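Local coordinates for putative exported protein (Bordetella parapertussis, PDB 3OCJ) that is of unknown function but has a Rossmann-like methyltransferase fold, probably related to AdoMet-dependent methyltransferases, and holds a palmitic acid in the crystal, at residues E93-P96 with A97-A100; S238-M242 with Q243-P247; T229-P232 with A233-P236; Q254-T258 with R259-P263; G148-D152 with P153-D157. One frame throughout, in Å; residues are numbered along the deposited sequence.

Overall arrangement
Along the chain the order is interaction 1, interaction 5, interaction 3, interaction 2, interaction 4. Interaction 5 stands apart, in the beta-alpha-beta unit of the methyltransferase domain, its centre about 26 to 35 Å from the other four centres. Interactions 3 and 2 are successive turns of the loop between strand 221-226 and helix 247-261; their centres are about 11 Å apart, and Ser238 OG probably hydrogen-bonds to Pro230 O at 2.7 Å. Interaction 2 also packs on interaction 1, Ile245 CG2 lying 3.7 Å from Pro96 CG. Interaction 4 ends helix 247-261 and meets interaction 1 through Phe257. Both of these border the palmitic acid, so segments distant in sequence share one ligand.

Interaction 1: residues E93-P96 with A97-A100; sequences ERLP and AVLA. With PLM (palmitic acid), chain D.
Leu95 O and Leu99 N make the first full turn of helix 96-115, in a hydrogen bond of 3.0 Å that is nearly straight at the hydrogen (168°). Leu95 is the N-cap residue, and its carbonyl also takes a weak, bent bond from Val98 N. One residue on, Ala100 N bonds to Pro96 O at 2.9 Å and continues the i to i+4 series begun by Leu99. Pro96, in the first turn, has no N-H to offer, and none is needed there.

The apolar contact of the turn is Leu95 CB with Val98 CG2 at 3.9 Å, that methyl being set beside the backbone N by a chi1 of 174°. Leu99 instead packs a methyl on a backbone carbonyl: it reaches back toward Glu93, where its CD2 lies 3.4 Å from Glu93 O.

The palmitic acid supplies a further kind of contact. Val98 CG2 is 3.6 Å from its carbon CA, Leu95 CD1 is 4.0 Å from CC, and Ala97 O is 3.4 Å from C6, so the alkyl chain runs along one side of the junction.

This junction lies between helix 86-94 and helix 96-115. Helix 247-261 packs on it through Leu252 and Gln253, and Gln253 OE1 accepts from Ala97 N.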
loop_
_atom_site.group_PDB
_atom_site.type_symbol
_atom_site.label_atom_id
_atom_site.label_comp_id
_atom_site.label_asym_id
_atom_site.label_seq_id
_atom_site.Cartn_x
_atom_site.Cartn_y
_atom_site.Cartn_z
ATOM N N GLU A 93 -13.342 -7.783 -0.007
ATOM C CA GLU A 93 -13.575 -8.224 1.371
ATOM C C GLU A 93 -12.954 -9.551 1.768
ATOM O O GLU A 93 -12.860 -9.851 2.966
ATOM C CB GLU A 93 -15.079 -8.241 1.679
ATOM C CG GLU A 93 -15.682 -6.851 1.678
ATOM C CD GLU A 93 -17.170 -6.830 1.942
ATOM O OE1 GLU A 93 -17.763 -7.898 2.246
ATOM O OE2 GLU A 93 -17.737 -5.717 1.875
ATOM N N ARG A 94 -12.536 -10.354 0.805
ATOM C CA ARG A 94 -12.079 -11.702 1.132
ATOM C C ARG A 94 -10.635 -12.031 0.751
ATOM O O ARG A 94 -10.046 -12.957 1.305
ATOM C CB ARG A 94 -13.037 -12.743 0.562
ATOM C CG ARG A 94 -14.444 -12.599 1.114
ATOM C CD ARG A 94 -15.393 -13.603 0.501
ATOM N NE ARG A 94 -15.023 -14.978 0.818
ATOM C CZ ARG A 94 -15.621 -16.044 0.297
ATOM N NH1 ARG A 94 -16.614 -15.890 -0.570
ATOM N NH2 ARG A 94 -15.225 -17.262 0.636
ATOM N N LEU A 95 -10.046 -11.295 -0.185
ATOM C CA LEU A 95 -8.684 -11.625 -0.591
ATOM C C LEU A 95 -7.741 -11.449 0.593
ATOM O O LEU A 95 -7.758 -10.414 1.249
ATOM C CB LEU A 95 -8.242 -10.762 -1.771
ATOM C CG LEU A 95 -9.118 -10.892 -3.019
ATOM C CD1 LEU A 95 -8.570 -9.981 -4.112
ATOM C CD2 LEU A 95 -9.184 -12.335 -3.504
ATOM N N PRO A 96 -6.926 -12.465 0.879
ATOM C CA PRO A 96 -6.049 -12.361 2.054
ATOM C C PRO A 96 -5.186 -11.091 2.069
ATOM O O PRO A 96 -5.061 -10.481 3.135
ATOM C CB PRO A 96 -5.185 -13.620 1.945
ATOM C CG PRO A 96 -6.122 -14.625 1.320
ATOM C CD PRO A 96 -6.881 -13.811 0.283
ATOM N N ALA A 97 -4.614 -10.689 0.936
ATOM C CA ALA A 97 -3.773 -9.497 0.928
ATOM C C ALA A 97 -4.563 -8.213 1.212
ATOM O O ALA A 97 -4.036 -7.253 1.784
ATOM C CB ALA A 97 -3.023 -9.384 -0.391
ATOM N N VAL A 98 -5.836 -8.186 0.811
ATOM C CA VAL A 98 -6.660 -7.017 1.090
ATOM C C VAL A 98 -6.968 -6.959 2.586
ATOM O O VAL A 98 -6.923 -5.880 3.198
ATOM C CB VAL A 98 -7.978 -7.039 0.268
ATOM C CG1 VAL A 98 -8.891 -5.888 0.680
ATOM C CG2 VAL A 98 -7.662 -6.959 -1.230
ATOM N N LEU A 99 -7.295 -8.107 3.178
ATOM C CA LEU A 99 -7.532 -8.152 4.611
ATOM C C LEU A 99 -6.283 -7.676 5.342
ATOM O O LEU A 99 -6.373 -6.903 6.291
ATOM C CB LEU A 99 -7.893 -9.570 5.043
ATOM C CG LEU A 99 -9.251 -10.071 4.543
ATOM C CD1 LEU A 99 -9.388 -11.570 4.760
ATOM C CD2 LEU A 99 -10.374 -9.330 5.251
ATOM N N ALA A 100 -5.119 -8.108 4.863
ATOM C CA ALA A 100 -3.847 -7.749 5.486
ATOM C C ALA A 100 -3.551 -6.244 5.406
ATOM O O ALA A 100 -3.086 -5.655 6.374
ATOM C CB ALA A 100 -2.720 -8.549 4.879
HETATM C C1 PLM D . -0.142 -0.820 -2.558
HETATM O O1 PLM D . -0.374 -0.409 -1.402
HETATM O O2 PLM D . 0.126 0.021 -3.442
HETATM C C2 PLM D . -0.185 -2.295 -2.919
HETATM C C3 PLM D . -0.777 -3.177 -1.818
HETATM C C4 PLM D . -1.021 -4.567 -2.407
HETATM C C5 PLM D . -1.392 -5.616 -1.367
HETATM C C6 PLM D . -2.747 -5.341 -0.722
HETATM C C7 PLM D . -3.792 -4.841 -1.712
HETATM C C8 PLM D . -4.196 -5.880 -2.752
HETATM C C9 PLM D . -5.270 -5.257 -3.638
HETATM C CA PLM D . -6.081 -6.288 -4.409
HETATM C CB PLM D . -7.435 -5.691 -4.777
HETATM C CC PLM D . -8.113 -6.455 -5.902
HETATM C CD PLM D . -9.437 -5.797 -6.264
HETATM C CE PLM D . -10.020 -6.467 -7.505
HETATM C CF PLM D . -11.060 -5.587 -8.181
HETATM C CG PLM D . -12.240 -5.277 -7.275
#

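Interaction 2: residues S238-M242 with Q243-P247; sequences SPWDM and QAIDP
Asp241 and Ala244 close a tight turn, with Ala244 N bonded to Asp241 O at 2.9 Å, and a second bond, Ile245 N to Met242 O at 3.3 Å, follows directly; both donors stand well above the carbonyl plane, the second by 70°. The side chain of Asp241 adds a third bond, as its OD1 accepts from Gln243 N at 2.9 Å. The N-H comes from above the carboxylate plane and the bond is bent to 137°. With CG anti to the backbone N (chi1 179°), the carboxylate swings forward to reach the amide two residues on. The result is an Asx turn leading into the short 3-10 turn at Met242 and Gln243.

The segment belongs to the loop between strand 221-226 and helix 247-261. Just upstream, Ser238 OG accepts from Trp240 N, forming an ST turn, and downstream Asp246 N-caps the helix, its OD2 bonding to Asp249 N.

Ile245 directs its side chain back over the turn. Its CD1 approaches Trp240 CE3 at 3.8 Å, obliquely to the indole, and lies 4.1 Å from the selenium (SE) of Met242, a selenomethionine whose chain folds at chi2 and chi3. The Ile245 CG1 carbon rests 3.6 Å from Asp241 O. Leu250 of helix 247-261 touches Trp240, Met242 and Ile245 alike.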
loop_
_atom_site.group_PDB
_atom_site.type_symbol
_atom_site.label_atom_id
_atom_site.label_comp_id
_atom_site.label_asym_id
_atom_site.label_seq_id
_atom_site.Cartn_x
_atom_site.Cartn_y
_atom_site.Cartn_z
ATOM N N SER A 238 9.559 -17.735 4.920
ATOM C CA SER A 238 8.246 -17.105 4.901
ATOM C C SER A 238 7.658 -17.101 6.299
ATOM O O SER A 238 7.653 -18.133 6.969
ATOM C CB SER A 238 7.286 -17.872 4.009
ATOM O OG SER A 238 5.987 -17.302 4.074
ATOM N N PRO A 239 7.122 -15.954 6.735
ATOM C CA PRO A 239 6.427 -15.878 8.026
ATOM C C PRO A 239 4.922 -16.175 7.926
ATOM O O PRO A 239 4.228 -16.096 8.935
ATOM C CB PRO A 239 6.608 -14.411 8.409
ATOM C CG PRO A 239 6.550 -13.696 7.070
ATOM C CD PRO A 239 7.242 -14.633 6.087
ATOM N N TRP A 240 4.404 -16.458 6.734
ATOM C CA TRP A 240 2.971 -16.664 6.580
ATOM C C TRP A 240 2.454 -17.705 7.556
ATOM O O TRP A 240 3.037 -18.791 7.680
ATOM C CB TRP A 240 2.622 -17.097 5.153
ATOM C CG TRP A 240 2.719 -16.005 4.128
ATOM C CD1 TRP A 240 3.493 -14.869 4.190
ATOM C CD2 TRP A 240 2.007 -15.942 2.888
ATOM N NE1 TRP A 240 3.314 -14.121 3.049
ATOM C CE2 TRP A 240 2.395 -14.748 2.245
ATOM C CE3 TRP A 240 1.064 -16.776 2.268
ATOM C CZ2 TRP A 240 1.881 -14.372 1.000
ATOM C CZ3 TRP A 240 0.556 -16.403 1.040
ATOM C CH2 TRP A 240 0.965 -15.210 0.416
ATOM N N ASP A 241 1.361 -17.379 8.245
ATOM C CA ASP A 241 0.660 -18.352 9.078
ATOM C C ASP A 241 -0.481 -18.922 8.249
ATOM O O ASP A 241 -1.515 -18.291 8.092
ATOM C CB ASP A 241 0.117 -17.693 10.356
ATOM C CG ASP A 241 -0.645 -18.682 11.253
ATOM O OD1 ASP A 241 -0.830 -19.848 10.840
ATOM O OD2 ASP A 241 -1.047 -18.270 12.361
HETATM N N MSE A 242 -0.289 -20.123 7.715
HETATM C CA MSE A 242 -1.294 -20.693 6.823
HETATM C C MSE A 242 -2.615 -20.966 7.539
HETATM O O MSE A 242 -3.666 -21.036 6.901
HETATM C CB MSE A 242 -0.776 -21.966 6.144
HETATM C CG MSE A 242 0.509 -21.773 5.336
HETATM SE SE MSE A 242 0.427 -20.335 4.027
HETATM C CE MSE A 242 -1.183 -20.861 3.129
ATOM N N GLN A 243 -2.573 -21.111 8.858
ATOM C CA GLN A 243 -3.801 -21.352 9.611
ATOM C C GLN A 243 -4.648 -20.092 9.734
ATOM O O GLN A 243 -5.798 -20.147 10.179
ATOM C CB GLN A 243 -3.489 -21.909 11.003
ATOM C CG GLN A 243 -3.014 -23.348 10.975
ATOM C CD GLN A 243 -1.594 -23.494 11.476
ATOM O OE1 GLN A 243 -0.667 -22.910 10.920
ATOM N NE2 GLN A 243 -1.416 -24.277 12.534
ATOM N N ALA A 244 -4.081 -18.961 9.326
ATOM C CA ALA A 244 -4.767 -17.677 9.399
ATOM C C ALA A 244 -5.268 -17.232 8.027
ATOM O O ALA A 244 -5.700 -16.091 7.868
ATOM C CB ALA A 244 -3.842 -16.617 9.995
ATOM N N ILE A 245 -5.212 -18.139 7.052
ATOM C CA ILE A 245 -5.582 -17.817 5.670
ATOM C C ILE A 245 -6.597 -18.828 5.162
ATOM O O ILE A 245 -6.371 -20.036 5.241
ATOM C CB ILE A 245 -4.356 -17.840 4.736
ATOM C CG1 ILE A 245 -3.266 -16.891 5.263
ATOM C CG2 ILE A 245 -4.767 -17.477 3.307
ATOM C CD1 ILE A 245 -1.930 -17.008 4.522
ATOM N N ASP A 246 -7.722 -18.351 4.643
ATOM C CA ASP A 246 -8.699 -19.263 4.064
ATOM C C ASP A 246 -8.138 -19.865 2.776
ATOM O O ASP A 246 -7.737 -19.130 1.871
ATOM C CB ASP A 246 -10.018 -18.544 3.777
ATOM C CG ASP A 246 -11.054 -19.467 3.167
ATOM O OD1 ASP A 246 -11.758 -20.160 3.934
ATOM O OD2 ASP A 246 -11.145 -19.534 1.929
ATOM N N PRO A 247 -8.091 -21.202 2.683
ATOM C CA PRO A 247 -7.461 -21.797 1.498
ATOM C C PRO A 247 -8.131 -21.413 0.176
ATOM O O PRO A 247 -7.423 -21.148 -0.794
ATOM C CB PRO A 247 -7.580 -23.301 1.757
ATOM C CG PRO A 247 -7.625 -23.419 3.247
ATOM C CD PRO A 247 -8.392 -22.212 3.720
#

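Interaction 3: residues T229-P232 with A233-P236; sequences TPPP and ALSP
In the loop between strand 221-226 and helix 247-261 a helical-type turn begins within the three-proline run, from the Pro231 carbonyl through Pro232, and Pro230 and Pro231 pack against Leu234 and Ser235 across it. Pro231 O is its acceptor. Leu234 N lies 3.0 Å from that oxygen, well above the carbonyl plane, with an N-H...O angle of 138°. Ser235 N lies 3.2 Å from the same oxygen and approaches from almost straight ahead of the carbonyl (C=O...N angle 166°), so one carbonyl holds two successive amides.

The side chains pack back on the first two prolines. Ser235 CB sits against the Pro230 ring, 3.5 Å from CG and 3.7 Å from CB. Leu234 has CG anti to its own backbone N (chi1 -179°), which carries the isobutyl group back toward the prolines. From there CD2 reaches Pro230 CB at 3.9 Å, while Leu234 CB lies 3.9 Å from Pro231 CD.

Ser235 OG bonds to Asp237 N beyond the segment, and Pro230 O accepts from Ser238 OG. Trp240 leans on Pro231, which ties the turn to the rest of the loop.

The prolines offer carbonyl acceptors and ring carbons but no N-H. Within the two segments, the two bonds across the turn both end on Pro231 O, while Pro230 and Pro231 use their ring carbons against Ser235 CB and Leu234.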
loop_
_atom_site.group_PDB
_atom_site.type_symbol
_atom_site.label_atom_id
_atom_site.label_comp_id
_atom_site.label_asym_id
_atom_site.label_seq_id
_atom_site.Cartn_x
_atom_site.Cartn_y
_atom_site.Cartn_z
ATOM N N THR A 229 5.402 -9.697 2.599
ATOM C CA THR A 229 6.310 -10.823 2.842
ATOM C C THR A 229 6.131 -11.930 1.804
ATOM O O THR A 229 5.056 -12.061 1.198
ATOM C CB THR A 229 6.006 -11.430 4.205
ATOM O OG1 THR A 229 4.611 -11.754 4.210
ATOM C CG2 THR A 229 6.311 -10.423 5.320
ATOM N N PRO A 230 7.178 -12.737 1.592
ATOM C CA PRO A 230 7.101 -13.836 0.618
ATOM C C PRO A 230 6.324 -15.014 1.185
ATOM O O PRO A 230 6.443 -15.297 2.378
ATOM C CB PRO A 230 8.571 -14.219 0.426
ATOM C CG PRO A 230 9.187 -13.924 1.782
ATOM C CD PRO A 230 8.529 -12.611 2.166
ATOM N N PRO A 231 5.555 -15.710 0.335
ATOM C CA PRO A 231 4.842 -16.912 0.780
ATOM C C PRO A 231 5.794 -18.100 0.893
ATOM O O PRO A 231 6.954 -18.022 0.461
ATOM C CB PRO A 231 3.846 -17.155 -0.354
ATOM C CG PRO A 231 4.578 -16.640 -1.573
ATOM C CD PRO A 231 5.300 -15.398 -1.082
ATOM N N PRO A 232 5.316 -19.198 1.482
ATOM C CA PRO A 232 6.192 -20.354 1.690
ATOM C C PRO A 232 6.802 -20.914 0.399
ATOM O O PRO A 232 7.949 -21.341 0.444
ATOM C CB PRO A 232 5.267 -21.372 2.365
ATOM C CG PRO A 232 4.265 -20.526 3.087
ATOM C CD PRO A 232 4.019 -19.353 2.167
ATOM N N ALA A 233 6.095 -20.876 -0.723
ATOM C CA ALA A 233 6.690 -21.418 -1.949
ATOM C C ALA A 233 7.951 -20.644 -2.335
ATOM O O ALA A 233 8.905 -21.216 -2.869
ATOM C CB ALA A 233 5.692 -21.406 -3.087
ATOM N N LEU A 234 7.955 -19.344 -2.051
ATOM C CA LEU A 234 9.017 -18.461 -2.524
ATOM C C LEU A 234 10.221 -18.398 -1.582
ATOM O O LEU A 234 11.359 -18.221 -2.022
ATOM C CB LEU A 234 8.448 -17.052 -2.736
ATOM C CG LEU A 234 9.404 -15.980 -3.267
ATOM C CD1 LEU A 234 9.999 -16.403 -4.616
ATOM C CD2 LEU A 234 8.679 -14.659 -3.415
ATOM N N SER A 235 9.974 -18.527 -0.279
ATOM C CA SER A 235 11.032 -18.334 0.702
ATOM C C SER A 235 11.012 -19.379 1.806
ATOM O O SER A 235 9.962 -19.619 2.409
ATOM C CB SER A 235 10.884 -16.963 1.378
ATOM O OG SER A 235 11.840 -16.825 2.413
ATOM N N PRO A 236 12.182 -19.976 2.107
ATOM C CA PRO A 236 12.299 -20.881 3.257
ATOM C C PRO A 236 11.987 -20.162 4.565
ATOM O O PRO A 236 11.704 -20.810 5.563
ATOM C CB PRO A 236 13.781 -21.284 3.249
ATOM C CG PRO A 236 14.281 -20.951 1.899
ATOM C CD PRO A 236 13.469 -19.791 1.415
#

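Interaction 4: residues Q254-T258 with R259-P263; sequences QLVFT and RLIQP
Val256 O and Ile261 N lie 2.9 Å apart in an i to i+5 hydrogen bond, straight at 172°, that marks a wider pi-type turn near the end of helix 247-261. Gln262 N bonds to Phe257 O in the same spacing at 2.8 Å, and Arg259 N keeps the ordinary alpha bond to Leu255 O. Gln262 then leaves the helix with positive phi (61°).

Its side chain turns back: NE2 donates to Thr258 O at 3.0 Å, with that oxygen within 3° of the amide plane. Val256 CG1 meets Ile261 CD1 at 3.8 Å. The Pro263 and Phe257 side chains cross at about a right angle, Pro263 CD 3.9 Å from Phe257 CB, and the contact with the phenyl ring is oblique; Phe257 also touches the palmitic acid and packs edge-to-face with Trp265. Leu255 CD1 sits over one face of the Arg259 guanidinium, 3.9 Å from NE, while Arg259 NH1 bonds to Gly34 O.

Carbonyls at a helix end lack the amides of a further turn. Here the wide turn supplies the Val256 and Phe257 oxygens, and the Gln262 side-chain amide serves the Thr258 oxygen; Arg259 O and Gln262 O are met by Arg29 and Arg64.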
loop_
_atom_site.group_PDB
_atom_site.type_symbol
_atom_site.label_atom_id
_atom_site.label_comp_id
_atom_site.label_asym_id
_atom_site.label_seq_id
_atom_site.Cartn_x
_atom_site.Cartn_y
_atom_site.Cartn_z
ATOM N N GLN A 254 -4.601 -15.948 -5.766
ATOM C CA GLN A 254 -3.479 -16.368 -6.589
ATOM C C GLN A 254 -3.824 -16.359 -8.076
ATOM O O GLN A 254 -3.004 -15.969 -8.904
ATOM C CB GLN A 254 -2.995 -17.750 -6.163
ATOM C CG GLN A 254 -2.379 -17.740 -4.780
ATOM C CD GLN A 254 -2.100 -19.126 -4.258
ATOM O OE1 GLN A 254 -2.766 -20.090 -4.635
ATOM N NE2 GLN A 254 -1.113 -19.234 -3.379
ATOM N N LEU A 255 -5.032 -16.797 -8.414
ATOM C CA LEU A 255 -5.458 -16.802 -9.806
ATOM C C LEU A 255 -5.622 -15.370 -10.287
ATOM O O LEU A 255 -5.113 -14.989 -11.350
ATOM C CB LEU A 255 -6.773 -17.568 -9.951
ATOM C CG LEU A 255 -7.324 -17.638 -11.377
ATOM C CD1 LEU A 255 -6.343 -18.347 -12.306
ATOM C CD2 LEU A 255 -8.669 -18.344 -11.370
ATOM N N VAL A 256 -6.316 -14.565 -9.494
ATOM C CA VAL A 256 -6.574 -13.182 -9.867
ATOM C C VAL A 256 -5.273 -12.395 -10.044
ATOM O O VAL A 256 -5.116 -11.664 -11.028
ATOM C CB VAL A 256 -7.531 -12.491 -8.874
ATOM C CG1 VAL A 256 -7.664 -11.005 -9.193
ATOM C CG2 VAL A 256 -8.899 -13.162 -8.919
ATOM N N PHE A 257 -4.338 -12.541 -9.108
ATOM C CA PHE A 257 -3.077 -11.806 -9.188
ATOM C C PHE A 257 -2.145 -12.376 -10.258
ATOM O O PHE A 257 -1.694 -11.657 -11.142
ATOM C CB PHE A 257 -2.336 -11.793 -7.834
ATOM C CG PHE A 257 -2.969 -10.934 -6.764
ATOM C CD1 PHE A 257 -4.182 -10.285 -6.956
ATOM C CD2 PHE A 257 -2.323 -10.784 -5.541
ATOM C CE1 PHE A 257 -4.742 -9.501 -5.938
ATOM C CE2 PHE A 257 -2.874 -10.006 -4.527
ATOM C CZ PHE A 257 -4.081 -9.368 -4.722
ATOM N N THR A 258 -1.832 -13.667 -10.181
ATOM C CA THR A 258 -0.817 -14.221 -11.078
ATOM C C THR A 258 -1.242 -14.253 -12.539
ATOM O O THR A 258 -0.428 -14.002 -13.427
ATOM C CB THR A 258 -0.382 -15.638 -10.671
ATOM O OG1 THR A 258 -1.477 -16.549 -10.832
ATOM C CG2 THR A 258 0.081 -15.643 -9.235
ATOM N N ARG A 259 -2.510 -14.555 -12.797
ATOM C CA ARG A 259 -2.951 -14.736 -14.172
ATOM C C ARG A 259 -3.675 -13.529 -14.760
ATOM O O ARG A 259 -3.520 -13.228 -15.943
ATOM C CB ARG A 259 -3.831 -15.981 -14.297
ATOM C CG ARG A 259 -4.138 -16.345 -15.734
ATOM C CD ARG A 259 -4.744 -17.725 -15.845
ATOM N NE ARG A 259 -3.838 -18.747 -15.332
ATOM C CZ ARG A 259 -4.026 -20.052 -15.496
ATOM N NH1 ARG A 259 -5.084 -20.490 -16.163
ATOM N NH2 ARG A 259 -3.153 -20.915 -14.998
ATOM N N LEU A 260 -4.471 -12.840 -13.952
ATOM C CA LEU A 260 -5.310 -11.786 -14.519
ATOM C C LEU A 260 -4.681 -10.392 -14.456
ATOM O O LEU A 260 -4.413 -9.779 -15.496
ATOM C CB LEU A 260 -6.709 -11.802 -13.900
ATOM C CG LEU A 260 -7.410 -13.165 -13.931
ATOM C CD1 LEU A 260 -8.833 -13.050 -13.399
ATOM C CD2 LEU A 260 -7.409 -13.751 -15.345
ATOM N N ILE A 261 -4.425 -9.899 -13.249
ATOM C CA ILE A 261 -3.897 -8.545 -13.078
ATOM C C ILE A 261 -2.394 -8.457 -13.323
ATOM O O ILE A 261 -1.915 -7.557 -14.012
ATOM C CB ILE A 261 -4.180 -8.031 -11.655
ATOM C CG1 ILE A 261 -5.690 -7.897 -11.434
ATOM C CG2 ILE A 261 -3.420 -6.733 -11.386
ATOM C CD1 ILE A 261 -6.072 -7.677 -9.973
ATOM N N GLN A 262 -1.657 -9.392 -12.735
ATOM C CA GLN A 262 -0.192 -9.394 -12.752
ATOM C C GLN A 262 0.362 -8.146 -12.072
ATOM O O GLN A 262 1.019 -7.320 -12.692
ATOM C CB GLN A 262 0.349 -9.573 -14.168
ATOM C CG GLN A 262 -0.269 -10.793 -14.847
ATOM C CD GLN A 262 0.604 -11.384 -15.933
ATOM O OE1 GLN A 262 1.075 -10.679 -16.822
ATOM N NE2 GLN A 262 0.817 -12.692 -15.866
ATOM N N PRO A 263 0.114 -8.021 -10.770
ATOM C CA PRO A 263 0.454 -6.768 -10.078
ATOM C C PRO A 263 1.959 -6.510 -9.989
ATOM O O PRO A 263 2.771 -7.438 -9.954
ATOM C CB PRO A 263 -0.091 -6.964 -8.660
ATOM C CG PRO A 263 -0.826 -8.269 -8.657
ATOM C CD PRO A 263 -0.466 -9.042 -9.882
#

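Interaction 5: residues G148-D152 with P153-D157; sequences GIDYD and PEALD
Asp150 and Ala155 face each other across the bend from strand to helix, the carboxylate OD2 3.4 Å from Ala155 CB. Leu156 CD2 lies 3.7 Å from Asp150 CB, so Ala155 and Leu156 of the first turn rest on the aspartate while its oxygens bond to Asp152 N and Gly128 N. OD1 accepts from Asp152 N at 2.9 Å in a nearly straight bond (167°), reached on the anti side of the carboxylate, and this makes an Asx turn. OD2 is held by Gly128 N.

Asp152 looks onto the helix end. Its CG is anti to the backbone N, which brings OD1 to 2.9 Å from Glu154 N, met from well above the carboxylate plane. This is the N-cap bond of helix 153-163. The carboxylates of Asp152 and Glu154 are turned 52° apart, and the Glu154 chain bends at chi2, leading its end away from the cap. Asp152 O receives weak bonds from Ala155 N at 2.9 Å and Leu156 N at 3.3 Å. Pro153 occupies the first helical position.

Strand 148-150 and helix 153-157 run close to antiparallel, at 154° with axes 8.2 Å apart, within a beta-alpha-beta unit. An acidic residue at the end of the second strand, here Asp150, is typical of Rossmann-like methyltransferases; in relatives an acidic residue at such a strand end commonly binds the ribose of AdoMet.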
loop_
_atom_site.group_PDB
_atom_site.type_symbol
_atom_site.label_atom_id
_atom_site.label_comp_id
_atom_site.label_asym_id
_atom_site.label_seq_id
_atom_site.Cartn_x
_atom_site.Cartn_y
_atom_site.Cartn_z
ATOM N N GLY A 148 2.815 16.352 3.525
ATOM C CA GLY A 148 2.583 15.281 2.569
ATOM C C GLY A 148 3.469 15.453 1.359
ATOM O O GLY A 148 3.529 16.534 0.788
ATOM N N ILE A 149 4.155 14.389 0.959
ATOM C CA ILE A 149 4.989 14.436 -0.231
ATOM C C ILE A 149 4.497 13.356 -1.183
ATOM O O ILE A 149 4.321 12.205 -0.787
ATOM C CB ILE A 149 6.474 14.183 0.124
ATOM C CG1 ILE A 149 6.949 15.222 1.150
ATOM C CG2 ILE A 149 7.348 14.214 -1.127
ATOM C CD1 ILE A 149 8.425 15.135 1.472
ATOM N N ASP A 150 4.255 13.716 -2.433
ATOM C CA ASP A 150 3.833 12.722 -3.417
ATOM C C ASP A 150 4.232 13.230 -4.786
ATOM O O ASP A 150 4.276 14.433 -5.009
ATOM C CB ASP A 150 2.317 12.481 -3.333
ATOM C CG ASP A 150 1.909 11.110 -3.850
ATOM O OD1 ASP A 150 2.176 10.811 -5.031
ATOM O OD2 ASP A 150 1.290 10.334 -3.088
ATOM N N TYR A 151 4.532 12.312 -5.693
ATOM C CA TYR A 151 4.931 12.711 -7.037
ATOM C C TYR A 151 3.716 12.853 -7.945
ATOM O O TYR A 151 3.799 13.459 -9.021
ATOM C CB TYR A 151 5.899 11.687 -7.625
ATOM C CG TYR A 151 6.833 12.241 -8.675
ATOM C CD1 TYR A 151 7.191 13.584 -8.686
ATOM C CD2 TYR A 151 7.387 11.405 -9.630
ATOM C CE1 TYR A 151 8.058 14.081 -9.646
ATOM C CE2 TYR A 151 8.250 11.892 -10.586
ATOM C CZ TYR A 151 8.580 13.226 -10.588
ATOM O OH TYR A 151 9.445 13.699 -11.542
ATOM N N ASP A 152 2.589 12.302 -7.510
ATOM C CA ASP A 152 1.358 12.346 -8.299
ATOM C C ASP A 152 0.531 13.575 -7.916
ATOM O O ASP A 152 0.031 13.667 -6.792
ATOM C CB ASP A 152 0.555 11.071 -8.036
ATOM C CG ASP A 152 -0.720 10.994 -8.850
ATOM O OD1 ASP A 152 -0.978 11.904 -9.665
ATOM O OD2 ASP A 152 -1.462 10.010 -8.671
ATOM N N PRO A 153 0.372 14.528 -8.842
ATOM C CA PRO A 153 -0.414 15.726 -8.525
ATOM C C PRO A 153 -1.851 15.375 -8.138
ATOM O O PRO A 153 -2.461 16.092 -7.357
ATOM C CB PRO A 153 -0.412 16.515 -9.841
ATOM C CG PRO A 153 0.700 15.945 -10.649
ATOM C CD PRO A 153 0.861 14.523 -10.232
ATOM N N GLU A 154 -2.379 14.282 -8.680
ATOM C CA GLU A 154 -3.729 13.842 -8.337
ATOM C C GLU A 154 -3.818 13.391 -6.884
ATOM O O GLU A 154 -4.863 13.531 -6.247
ATOM C CB GLU A 154 -4.186 12.706 -9.255
ATOM C CG GLU A 154 -4.481 13.147 -10.673
ATOM C CD GLU A 154 -5.557 14.214 -10.727
ATOM O OE1 GLU A 154 -6.635 14.008 -10.126
ATOM O OE2 GLU A 154 -5.325 15.259 -11.369
ATOM N N ALA A 155 -2.726 12.834 -6.364
ATOM C CA ALA A 155 -2.676 12.453 -4.958
ATOM C C ALA A 155 -2.787 13.694 -4.072
ATOM O O ALA A 155 -3.542 13.707 -3.098
ATOM C CB ALA A 155 -1.385 11.686 -4.652
ATOM N N LEU A 156 -2.030 14.730 -4.414
ATOM C CA LEU A 156 -2.039 15.956 -3.621
ATOM C C LEU A 156 -3.402 16.643 -3.670
ATOM O O LEU A 156 -3.914 17.072 -2.644
ATOM C CB LEU A 156 -0.927 16.899 -4.076
ATOM C CG LEU A 156 0.456 16.254 -3.980
ATOM C CD1 LEU A 156 1.526 17.233 -4.393
ATOM C CD2 LEU A 156 0.732 15.729 -2.555
ATOM N N ASP A 157 -3.993 16.721 -4.859
ATOM C CA ASP A 157 -5.329 17.283 -4.999
ATOM C C ASP A 157 -6.331 16.517 -4.143
ATOM O O ASP A 157 -7.202 17.111 -3.505
ATOM C CB ASP A 157 -5.778 17.272 -6.463
ATOM C CG ASP A 157 -4.975 18.224 -7.328
ATOM O OD1 ASP A 157 -4.148 18.981 -6.778
ATOM O OD2 ASP A 157 -5.174 18.219 -8.563
#